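Local coordinates for protein Rio2 kinase (Chaetomium thermophilum, PDB 4GYI) that is a RIO-type atypical protein kinase acting in maturation of the pre-40S ribosomal subunit, probably phosphorylating serine and threonine with ATP and magnesium, at residues A[268-273]-A[298-303]. Numbering follows the deposited sequence.
Sequences PNAEMY and PFYKDA
The ring of Tyr300 lies with one face against the first turn of helix 270-289, where Glu271 CA stands 3.6 Å above the ring plane, displaced toward the rim. Beside it, Glu271 CB makes a CH-pi contact, 3.9 Å from the centroid of the Tyr300 ring and 26° off the normal. Ala270 CB approaches the far end of the same ring obliquely, 3.6 Å from Tyr300 CE1 and 3.5 Å from Tyr300 OH. The ring can span both residues because Tyr300 CG is anti to its own N (chi1 175°), which directs the aromatic group across to the other helix. The hydroxyl hydrogen-bonds to the backbone oxygen of Met265. The extended Glu271 chain crosses the Tyr300 ring at a slant, its carboxylate turned only 17° from the ring plane, and a water links the helix starts: it donates to Glu271 OE2 at 2.9 Å and accepts from Lys301 N at 3.2 Å. With ring and hydroxyl gone, as in an alanine here, the methyl of Ala270 and CB of Glu271 would probably lose their aromatic cover, and Met265 O its hydroxyl donor. Tyr300 and Ala303 also touch Phe274, further along the long helix, while Ala270 packs on Ile227. An aromatic side chain of a short helix thus covers the N-terminal turn of a longer one, plain helix-to-helix packing in the RIO kinase fold, away from the nucleotide and magnesium site.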
# COMPACT_ATOMS: atom_id res chain seq x y z
N PRO A 268 19.00 3.98 -11.67
CA PRO A 268 19.53 4.06 -13.04
C PRO A 268 18.58 4.82 -13.98
O PRO A 268 19.04 5.52 -14.87
CB PRO A 268 19.63 2.59 -13.46
CG PRO A 268 19.86 1.86 -12.19
CD PRO A 268 19.07 2.61 -11.14
N ASN A 269 17.28 4.69 -13.75
CA ASN A 269 16.29 5.41 -14.55
C ASN A 269 15.77 6.67 -13.88
O ASN A 269 14.66 7.08 -14.19
CB ASN A 269 15.09 4.51 -14.84
CG ASN A 269 15.36 3.48 -15.90
OD1 ASN A 269 16.01 3.77 -16.90
ND2 ASN A 269 14.84 2.27 -15.69
N ALA A 270 16.52 7.26 -12.96
CA ALA A 270 15.98 8.34 -12.14
C ALA A 270 15.49 9.52 -12.97
O ALA A 270 14.44 10.09 -12.68
CB ALA A 270 16.96 8.81 -11.09
N GLU A 271 16.23 9.85 -14.03
CA GLU A 271 15.87 10.97 -14.88
C GLU A 271 14.50 10.77 -15.55
O GLU A 271 13.69 11.68 -15.59
CB GLU A 271 16.95 11.28 -15.93
CG GLU A 271 16.59 12.43 -16.87
CD GLU A 271 17.77 12.98 -17.65
OE1 GLU A 271 18.90 12.45 -17.53
OE2 GLU A 271 17.58 13.98 -18.39
N MET A 272 14.26 9.57 -16.06
CA MET A 272 12.96 9.26 -16.64
C MET A 272 11.85 9.39 -15.57
O MET A 272 10.80 9.97 -15.84
CB MET A 272 12.99 7.87 -17.28
CG MET A 272 11.63 7.38 -17.83
SD MET A 272 10.46 6.66 -16.63
CE MET A 272 11.34 5.17 -16.15
N TYR A 273 12.08 8.86 -14.37
CA TYR A 273 11.07 8.92 -13.30
C TYR A 273 10.81 10.36 -12.83
O TYR A 273 9.66 10.77 -12.66
CB TYR A 273 11.43 8.02 -12.11
CG TYR A 273 11.38 6.53 -12.40
CD1 TYR A 273 10.16 5.88 -12.61
CD2 TYR A 273 12.54 5.76 -12.43
CE1 TYR A 273 10.11 4.52 -12.87
CE2 TYR A 273 12.50 4.40 -12.68
CZ TYR A 273 11.29 3.78 -12.91
OH TYR A 273 11.26 2.43 -13.16
N PRO A 298 11.19 22.01 -13.72
CA PRO A 298 12.59 21.77 -13.36
C PRO A 298 13.13 20.54 -14.07
O PRO A 298 12.35 19.69 -14.50
CB PRO A 298 12.54 21.55 -11.84
CG PRO A 298 11.19 21.03 -11.58
CD PRO A 298 10.29 21.70 -12.59
N PHE A 299 14.44 20.47 -14.24
CA PHE A 299 15.05 19.36 -14.94
C PHE A 299 15.81 18.52 -13.95
O PHE A 299 16.31 19.03 -12.94
CB PHE A 299 16.00 19.86 -16.02
CG PHE A 299 15.45 20.97 -16.85
CD1 PHE A 299 14.55 20.70 -17.88
CD2 PHE A 299 15.82 22.28 -16.62
CE1 PHE A 299 14.03 21.72 -18.65
CE2 PHE A 299 15.31 23.30 -17.39
CZ PHE A 299 14.41 23.02 -18.41
N TYR A 300 15.90 17.22 -14.23
CA TYR A 300 16.59 16.28 -13.37
C TYR A 300 18.03 16.67 -13.04
O TYR A 300 18.46 16.56 -11.89
CB TYR A 300 16.58 14.89 -14.01
CG TYR A 300 17.39 13.87 -13.25
CD1 TYR A 300 16.88 13.27 -12.11
CD2 TYR A 300 18.66 13.49 -13.68
CE1 TYR A 300 17.61 12.32 -11.41
CE2 TYR A 300 19.40 12.56 -13.00
CZ TYR A 300 18.87 11.97 -11.86
OH TYR A 300 19.61 11.02 -11.18
N LYS A 301 18.79 17.13 -14.04
CA LYS A 301 20.19 17.46 -13.80
C LYS A 301 20.34 18.59 -12.78
O LYS A 301 21.32 18.61 -12.03
CB LYS A 301 20.96 17.79 -15.08
CG LYS A 301 20.13 17.76 -16.35
CD LYS A 301 19.42 19.08 -16.61
CE LYS A 301 20.41 20.20 -16.95
NZ LYS A 301 19.70 21.42 -17.42
N ASP A 302 19.38 19.51 -12.76
CA ASP A 302 19.33 20.53 -11.72
C ASP A 302 19.11 19.86 -10.38
O ASP A 302 19.92 19.98 -9.47
CB ASP A 302 18.19 21.52 -11.95
CG ASP A 302 18.23 22.17 -13.31
OD1 ASP A 302 17.13 22.52 -13.82
OD2 ASP A 302 19.34 22.32 -13.87
N ALA A 303 17.98 19.15 -10.27
CA ALA A 303 17.58 18.50 -9.02
C ALA A 303 18.67 17.63 -8.38
O ALA A 303 18.89 17.71 -7.17
CB ALA A 303 16.30 17.68 -9.23
O HOH W 1 17.42 16.47 -16.90